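Local coordinates for periplasmic solute binding protein (Pectobacterium atrosepticum, PDB 4RY1), which probably captures a sugar in the periplasm and delivers it to an ABC-type transporter, at residues 5-10 / 33-38; 16-21 / 317-322. One frame throughout, in Å; residues are numbered along the deposited sequence. Where two conformers were deposited one is given.

Interaction 1. Residues 5-10 / 33-38. With ACT (acetate ion), chain F.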
ATOM      1  N   ILE A   5      29.075   1.877  -0.057  1.00 17.76           N
ATOM      2  CA  ILE A   5      27.722   2.238   0.340  1.00 17.06           C
ATOM      3  C   ILE A   5      26.873   0.999   0.605  1.00 16.03           C
ATOM      4  O   ILE A   5      26.994  -0.035  -0.061  1.00 21.28           O
ATOM      5  CB  ILE A   5      27.020   3.195  -0.634  1.00 20.73           C
ATOM      6  CG1 ILE A   5      26.860   2.574  -2.001  1.00 40.15           C
ATOM      7  CG2 ILE A   5      27.825   4.492  -0.768  1.00 23.94           C
ATOM      8  CD1 ILE A   5      25.986   3.400  -2.925  1.00 32.18           C
ATOM      9  N   ARG A   6      26.006   1.125   1.590  1.00 13.08           N
ATOM     10  CA  ARG A   6      25.108   0.054   2.009  1.00 13.31           C
ATOM     11  C   ARG A   6      23.688   0.414   1.598  1.00 11.63           C
ATOM     12  O   ARG A   6      23.307   1.585   1.627  1.00 13.71           O
ATOM     13  CB  ARG A   6      25.135  -0.072   3.528  1.00 14.23           C
ATOM     14  CG  ARG A   6      26.466  -0.535   4.088  1.00 15.50           C
ATOM     15  CD  ARG A   6      26.558  -0.217   5.566  1.00 17.78           C
ATOM     16  NE  ARG A   6      25.432  -0.800   6.273  1.00 19.17           N
ATOM     17  CZ  ARG A   6      24.899  -0.306   7.387  1.00 19.05           C
ATOM     18  NH1 ARG A   6      25.404   0.784   7.960  1.00 19.05           N
ATOM     19  NH2 ARG A   6      23.838  -0.894   7.912  1.00 20.33           N
ATOM     20  N   ILE A   7      22.941  -0.582   1.143  1.00 12.47           N
ATOM     21  CA  ILE A   7      21.521  -0.391   0.729  1.00 10.98           C
ATOM     22  C   ILE A   7      20.651  -1.496   1.313  1.00 11.74           C
ATOM     23  O   ILE A   7      20.986  -2.675   1.205  1.00 12.75           O
ATOM     24  CB  ILE A   7      21.352  -0.301  -0.822  1.00 10.67           C
ATOM     25  CG1 ILE A   7      19.882  -0.163  -1.193  1.00 11.79           C
ATOM     26  CG2 ILE A   7      21.997  -1.470  -1.517  1.00 12.18           C
ATOM     27  CD1 ILE A   7      19.661   0.232  -2.647  1.00 12.04           C
ATOM     28  N   SER A   8      19.566  -1.096   1.969  1.00 10.97           N
ATOM     29  CA  SER A   8      18.569  -2.025   2.462  1.00 11.46           C
ATOM     30  C   SER A   8      17.228  -1.939   1.763  1.00 10.62           C
ATOM     31  O   SER A   8      16.781  -0.866   1.333  1.00 11.23           O
ATOM     32  CB  SER A   8      18.351  -1.877   3.972  1.00 11.38           C
ATOM     33  OG  SER A   8      17.738  -0.633   4.350  1.00 13.31           O
ATOM     34  N   TRP A   9      16.573  -3.079   1.709  1.00 11.05           N
ATOM     35  CA  TRP A   9      15.198  -3.159   1.231  1.00 11.02           C
ATOM     36  C   TRP A   9      14.524  -4.433   1.734  1.00 11.45           C
ATOM     37  O   TRP A   9      15.183  -5.295   2.292  1.00 13.01           O
ATOM     38  CB  TRP A   9      15.124  -3.086  -0.324  1.00 10.97           C
ATOM     39  CG  TRP A   9      15.598  -4.344  -1.026  1.00 10.53           C
ATOM     40  CD1 TRP A   9      14.835  -5.398  -1.407  1.00 12.18           C
ATOM     41  CD2 TRP A   9      16.939  -4.673  -1.369  1.00 10.91           C
ATOM     42  NE1 TRP A   9      15.606  -6.349  -2.002  1.00 12.56           N
ATOM     43  CE2 TRP A   9      16.909  -5.947  -1.985  1.00 11.51           C
ATOM     44  CE3 TRP A   9      18.170  -4.021  -1.227  1.00 13.55           C
ATOM     45  CZ2 TRP A   9      18.058  -6.598  -2.427  1.00 11.98           C
ATOM     46  CZ3 TRP A   9      19.312  -4.668  -1.672  1.00 16.52           C
ATOM     47  CH2 TRP A   9      19.244  -5.939  -2.293  1.00 15.21           C
ATOM     48  N   TRP A  10      13.217  -4.534   1.535  1.00 12.78           N
ATOM     49  CA  TRP A  10      12.468  -5.762   1.815  1.00 12.76           C
ATOM     50  C   TRP A  10      11.757  -6.224   0.558  1.00 12.54           C
ATOM     51  O   TRP A  10      11.566  -5.459  -0.395  1.00 11.59           O
ATOM     52  CB  TRP A  10      11.414  -5.560   2.911  1.00 14.15           C
ATOM     53  CG  TRP A  10      10.267  -4.683   2.486  1.00 13.88           C
ATOM     54  CD1 TRP A  10       9.123  -5.063   1.853  1.00 15.26           C
ATOM     55  CD2 TRP A  10      10.185  -3.278   2.638  1.00 12.87           C
ATOM     56  NE1 TRP A  10       8.348  -3.984   1.584  1.00 15.51           N
ATOM     57  CE2 TRP A  10       8.952  -2.868   2.095  1.00 13.10           C
ATOM     58  CE3 TRP A  10      11.011  -2.328   3.231  1.00 13.53           C
ATOM     59  CZ2 TRP A  10       8.557  -1.543   2.085  1.00 15.33           C
ATOM     60  CZ3 TRP A  10      10.616  -1.024   3.211  1.00 13.39           C
ATOM     61  CH2 TRP A  10       9.406  -0.633   2.657  1.00 14.25           C
ATOM     62  N   ILE A  33      33.017   1.883  -6.920  1.00 16.13           N
ATOM     63  CA  ILE A  33      32.056   1.941  -5.819  1.00 16.75           C
ATOM     64  C   ILE A  33      31.632   0.525  -5.373  1.00 17.66           C
ATOM     65  O   ILE A  33      31.173  -0.273  -6.181  1.00 22.43           O
ATOM     66  CB  ILE A  33      30.807   2.778  -6.178  1.00 16.38           C
ATOM     67  CG1 ILE A  33      31.181   4.205  -6.599  1.00 18.72           C
ATOM     68  CG2 ILE A  33      29.879   2.843  -4.963  1.00 15.49           C
ATOM     69  CD1 ILE A  33      30.042   5.074  -7.095  1.00 18.39           C
ATOM     70  N   THR A  34      31.806   0.250  -4.089  1.00 17.23           N
ATOM     71  CA  THR A  34      31.403  -1.010  -3.461  1.00 18.08           C
ATOM     72  C   THR A  34      29.978  -0.828  -2.947  1.00 17.31           C
ATOM     73  O   THR A  34      29.709   0.145  -2.259  1.00 15.23           O
ATOM     74  CB  THR A  34      32.353  -1.385  -2.289  1.00 20.32           C
ATOM     75  OG1 THR A  34      33.629  -1.763  -2.816  1.00 27.43           O
ATOM     76  CG2 THR A  34      31.805  -2.545  -1.457  1.00 23.85           C
ATOM     77  N   VAL A  35      29.094  -1.771  -3.264  1.00 14.46           N
ATOM     78  CA  VAL A  35      27.705  -1.731  -2.770  1.00 12.41           C
ATOM     79  C   VAL A  35      27.459  -2.960  -1.920  1.00 12.36           C
ATOM     80  O   VAL A  35      27.635  -4.090  -2.382  1.00 13.17           O
ATOM     81  CB  VAL A  35      26.639  -1.672  -3.880  1.00 12.71           C
ATOM     82  CG1 VAL A  35      25.247  -1.624  -3.278  1.00 12.02           C
ATOM     83  CG2 VAL A  35      26.884  -0.463  -4.776  1.00 15.01           C
ATOM     84  N   LYS A  36      27.079  -2.734  -0.669  1.00 12.45           N
ATOM     85  CA  LYS A  36      26.728  -3.806   0.246  1.00 12.66           C
ATOM     86  C   LYS A  36      25.237  -3.911   0.369  1.00 14.27           C
ATOM     87  O   LYS A  36      24.569  -3.018   0.880  1.00 15.65           O
ATOM     88  CB  LYS A  36      27.336  -3.540   1.601  1.00 17.23           C
ATOM     89  CG  LYS A  36      28.839  -3.513   1.533  1.00 30.64           C
ATOM     90  CD  LYS A  36      29.436  -4.842   1.931  1.00 69.91           C
ATOM     91  CE  LYS A  36      30.904  -4.906   1.549  1.00 74.71           C
ATOM     92  NZ  LYS A  36      31.148  -5.885   0.456  1.00 78.81           N
ATOM     93  N   ALA A  37      24.714  -5.015  -0.139  1.00 13.15           N
ATOM     94  CA  ALA A  37      23.283  -5.257  -0.136  1.00 14.21           C
ATOM     95  C   ALA A  37      22.873  -5.836   1.210  1.00 17.77           C
ATOM     96  O   ALA A  37      23.483  -6.788   1.713  1.00 20.16           O
ATOM     97  CB  ALA A  37      22.900  -6.182  -1.269  1.00 18.06           C
ATOM     98  N   GLU A  38      21.817  -5.259   1.760  1.00 14.34           N
ATOM     99  CA  GLU A  38      21.271  -5.642   3.062  1.00 16.68           C
ATOM    100  C   GLU A  38      19.750  -5.752   2.946  1.00 17.08           C
ATOM    101  O   GLU A  38      19.004  -4.847   3.294  1.00 28.99           O
ATOM    102  CB  GLU A  38      21.644  -4.627   4.139  1.00 21.69           C
ATOM    103  CG  GLU A  38      23.140  -4.431   4.290  1.00 22.35           C
ATOM    104  CD  GLU A  38      23.542  -3.442   5.361  1.00 24.18           C
ATOM    105  OE1 GLU A  38      22.681  -2.757   5.943  1.00 24.96           O
ATOM    106  OE2 GLU A  38      24.762  -3.335   5.568  1.00 25.67           O
TER
HETATM  107  C   ACT F 504       5.513  -5.351  -1.128  1.00 28.54           C
HETATM  108  O   ACT F 504       6.561  -5.674  -0.521  1.00 34.09           O
HETATM  109  OXT ACT F 504       5.530  -4.358  -1.873  1.00 31.06           O
HETATM  110  CH3 ACT F 504       4.225  -6.132  -0.990  1.00 31.85           C
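I5 to S8 pair in parallel with V35 to E38, the two short strand axes 4.6 Å apart at closest and 28° from parallel. Backbone bonds run from I5 N to T34 O through to E38 N to I7 O; a weak one from W9 N to E38 O (3.4 Å) ends the series. R6 and E38 rise from the same face of the sheet and form a bidentate salt bridge with two hydrogen bonds. NE of R6 meets OE2 of E38 at 2.7 Å, on the syn side but out of the carboxylate plane; NH2 of R6 meets the syn lone pair of OE1 of E38 at 2.9 Å. The two planes are turned 41° apart, so this fork is twisted. Q57 O takes NH1 of R6. With helix 13-29 as the crossover, the strands form the first beta-alpha-beta unit of a periplasmic binding protein lobe. On the other face, CG2 of I7 packs on CG1 of V35 (3.7 Å). W9 CG stands between its backbone N and carbonyl carbon (chi1 73°), and the ring lies obliquely against A37, its CH2 3.8 Å from A37 CB. Beyond the pairing, W10 NE1 makes a weak hydrogen bond to an acetate ion, likely a crystallisation additive.

Interaction 2. Residues 16-21 / 317-322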
ATOM      1  N   HIS A  16      14.301  -9.403  -4.858  1.00 11.02           N
ATOM      2  CA  HIS A  16      15.704  -9.485  -4.446  1.00 11.96           C
ATOM      3  C   HIS A  16      16.634  -9.695  -5.634  1.00 11.21           C
ATOM      4  O   HIS A  16      17.655  -9.012  -5.766  1.00 10.93           O
ATOM      5  CB  HIS A  16      15.941 -10.595  -3.421  1.00 13.85           C
ATOM      6  CG  HIS A  16      15.243 -10.399  -2.127  1.00 16.89           C
ATOM      7  ND1 HIS A  16      14.904  -9.167  -1.621  1.00 18.63           N
ATOM      8  CD2 HIS A  16      14.809 -11.310  -1.234  1.00 19.77           C
ATOM      9  CE1 HIS A  16      14.297  -9.323  -0.465  1.00 18.08           C
ATOM     10  NE2 HIS A  16      14.231 -10.616  -0.205  1.00 20.63           N
ATOM     11  N   GLU A  17      16.283 -10.644  -6.500  1.00 10.78           N
ATOM     12  CA  GLU A  17      17.128 -10.909  -7.675  1.00 10.88           C
ATOM     13  C   GLU A  17      17.273  -9.658  -8.547  1.00 10.39           C
ATOM     14  O   GLU A  17      18.352  -9.306  -9.007  1.00 10.98           O
ATOM     15  CB  GLU A  17      16.579 -12.068  -8.504  1.00 11.02           C
ATOM     16  CG  GLU A  17      17.471 -12.394  -9.706  1.00 10.75           C
ATOM     17  CD  GLU A  17      16.806 -13.313 -10.711  1.00 11.56           C
ATOM     18  OE1 GLU A  17      15.882 -14.083 -10.359  1.00 12.28           O
ATOM     19  OE2 GLU A  17      17.188 -13.254 -11.899  1.00 14.61           O
ATOM     20  N   ALA A  18      16.157  -9.004  -8.783  1.00  9.97           N
ATOM     21  CA  ALA A  18      16.139  -7.874  -9.693  1.00 10.50           C
ATOM     22  C   ALA A  18      16.932  -6.719  -9.108  1.00  9.70           C
ATOM     23  O   ALA A  18      17.602  -5.974  -9.821  1.00 10.10           O
ATOM     24  CB  ALA A  18      14.707  -7.468  -9.959  1.00 10.98           C
ATOM     25  N   THR A  19      16.815  -6.530  -7.775  1.00  9.22           N
ATOM     26  CA  THR A  19      17.562  -5.441  -7.124  1.00 10.43           C
ATOM     27  C   THR A  19      19.081  -5.720  -7.163  1.00 10.35           C
ATOM     28  O   THR A  19      19.907  -4.836  -7.443  1.00 10.77           O
ATOM     29  CB  THR A  19      17.072  -5.229  -5.699  1.00 10.96           C
ATOM     30  OG1 THR A  19      15.659  -5.017  -5.721  1.00 11.53           O
ATOM     31  CG2 THR A  19      17.747  -4.035  -5.061  1.00 13.27           C
ATOM     32  N   LEU A  20      19.445  -6.969  -6.916  1.00 10.82           N
ATOM     33  CA  LEU A  20      20.841  -7.396  -7.098  0.50 10.03           C
ATOM     34  C   LEU A  20      21.329  -7.178  -8.547  1.00 10.33           C
ATOM     35  O   LEU A  20      22.482  -6.743  -8.782  1.00 10.67           O
ATOM     36  CB  LEU A  20      21.046  -8.848  -6.640  0.50 11.97           C
ATOM     37  CG  LEU A  20      21.456  -9.041  -5.180  0.50 20.86           C
ATOM     38  CD1 LEU A  20      22.845  -8.471  -4.924  0.50 18.85           C
ATOM     39  CD2 LEU A  20      20.459  -8.419  -4.232  0.50 32.31           C
ATOM     40  N   ALA A  21      20.469  -7.486  -9.526  1.00 10.36           N
ATOM     41  CA  ALA A  21      20.803  -7.260 -10.949  1.00 10.56           C
ATOM     42  C   ALA A  21      21.092  -5.772 -11.172  1.00 11.14           C
ATOM     43  O   ALA A  21      22.035  -5.394 -11.870  1.00 11.20           O
ATOM     44  CB  ALA A  21      19.661  -7.708 -11.834  1.00 10.62           C
ATOM     45  N   LYS A 317      15.696  -1.505 -16.551  1.00 10.31           N
ATOM     46  CA  LYS A 317      15.430  -2.825 -17.124  1.00 11.46           C
ATOM     47  C   LYS A 317      15.662  -3.937 -16.101  1.00 11.35           C
ATOM     48  O   LYS A 317      14.917  -4.907 -16.038  1.00 12.50           O
ATOM     49  CB  LYS A 317      16.264  -3.028 -18.374  1.00 12.09           C
ATOM     50  CG  LYS A 317      15.738  -2.205 -19.536  1.00 17.07           C
ATOM     51  CD  LYS A 317      16.506  -2.520 -20.807  1.00 20.78           C
ATOM     52  CE  LYS A 317      17.899  -1.954 -20.811  1.00 20.71           C
ATOM     53  NZ  LYS A 317      18.563  -2.316 -22.099  1.00 23.42           N
ATOM     54  N   ALA A 318      16.678  -3.769 -15.258  1.00 10.95           N
ATOM     55  CA  ALA A 318      16.959  -4.784 -14.246  1.00 10.71           C
ATOM     56  C   ALA A 318      15.800  -4.934 -13.266  1.00 10.60           C
ATOM     57  O   ALA A 318      15.413  -6.035 -12.912  1.00 11.29           O
ATOM     58  CB  ALA A 318      18.250  -4.450 -13.506  1.00 12.52           C
ATOM     59  N   LEU A 319      15.283  -3.804 -12.808  1.00  9.58           N
ATOM     60  CA  LEU A 319      14.217  -3.812 -11.806  1.00 10.59           C
ATOM     61  C   LEU A 319      12.846  -4.139 -12.378  1.00 10.80           C
ATOM     62  O   LEU A 319      11.986  -4.643 -11.677  1.00 11.20           O
ATOM     63  CB  LEU A 319      14.158  -2.483 -11.059  1.00  9.87           C
ATOM     64  CG  LEU A 319      15.290  -2.315 -10.056  1.00 11.56           C
ATOM     65  CD1 LEU A 319      15.379  -0.908  -9.494  1.00 13.57           C
ATOM     66  CD2 LEU A 319      15.099  -3.288  -8.902  1.00 14.68           C
ATOM     67  N   GLY A 320      12.643  -3.818 -13.646  1.00 10.69           N
ATOM     68  CA  GLY A 320      11.340  -4.025 -14.280  1.00 12.70           C
ATOM     69  C   GLY A 320      10.223  -3.499 -13.417  1.00 10.39           C
ATOM     70  O   GLY A 320      10.263  -2.351 -12.946  1.00 10.77           O
ATOM     71  N   LEU A 321       9.197  -4.320 -13.243  1.00 11.72           N
ATOM     72  CA  LEU A 321       8.012  -3.942 -12.465  1.00 11.24           C
ATOM     73  C   LEU A 321       8.037  -4.486 -11.028  1.00 10.21           C
ATOM     74  O   LEU A 321       7.013  -4.465 -10.349  1.00 11.30           O
ATOM     75  CB  LEU A 321       6.734  -4.419 -13.166  1.00 11.82           C
ATOM     76  CG  LEU A 321       6.499  -3.712 -14.505  1.00 11.56           C
ATOM     77  CD1 LEU A 321       5.325  -4.351 -15.234  1.00 13.35           C
ATOM     78  CD2 LEU A 321       6.192  -2.233 -14.310  1.00 13.15           C
ATOM     79  N   GLN A 322       9.203  -4.885 -10.545  1.00 10.71           N
ATOM     80  CA  GLN A 322       9.299  -5.497  -9.221  1.00  9.85           C
ATOM     81  C   GLN A 322       9.023  -4.552  -8.046  1.00 11.00           C
ATOM     82  O   GLN A 322       8.764  -5.032  -6.943  1.00 11.94           O
ATOM     83  CB  GLN A 322      10.673  -6.131  -9.055  1.00 11.56           C
ATOM     84  CG  GLN A 322      10.897  -7.321  -9.972  1.00 14.17           C
ATOM     85  CD  GLN A 322       9.924  -8.438  -9.710  1.00 16.17           C
ATOM     86  OE1 GLN A 322       9.647  -8.770  -8.579  1.00 20.55           O
ATOM     87  NE2 GLN A 322       9.387  -9.008 -10.785  1.00 27.45           N
TER
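A18 aims its methyl group at the side chain of Q322, CB of A18 lying 3.8 Å from Q322 CG, while the carbonyl O of A318 approaches the same CB from the side, at 3.4 Å. The small side chain of A18 lets the backbones come close: the CA atoms of A18 and L319 are 5.0 Å apart. One helical turn further on, A21 and A318 meet methyl to methyl, CB to CB at 3.9 Å. L319 enters from the flank. Its CG lies anti to its own carbonyl carbon (chi1 -74°), and the CD2 branch reaches T19, lying 3.7 Å from T19 OG1 and crossing that side chain obliquely in van der Waals contact. The T19 hydroxyl is hydrogen-bonded to R15 O within its own helix. No hydrogen bond links 16-21 to 317-322, although R15, just ahead, binds Q322 O through its NE. G320 has positive phi (48°), and a type II' beta turn from L319 to Q322 brings Q322 back beside A18. The helix of the first beta-alpha-beta unit of a periplasmic binding protein lobe thus meets the helix and turn at 313-322, from late in the chain.

Overall arrangement
Interactions 1 and 2 share one beta-alpha-beta unit: 5-10 and 33-38 are its strands, and 16-21 lies on the helix that connects them. Their centres are about 14 Å apart, and W9 bridges the gap. Its NE1 lies 2.9 Å from ND1 of H16, a probable hydrogen bond, while CH2 of its ring packs 3.7 Å from CG2 of T19. A18 and A21 of the same helix face 317-322. R15 relates both contacts to the acetate, binding that ion, W10 O and Q322 O. The W42, Y45, R63 and W68 side chains gather round W10, and this largely aromatic cluster beside the acetate is consistent with a sugar-binding cleft.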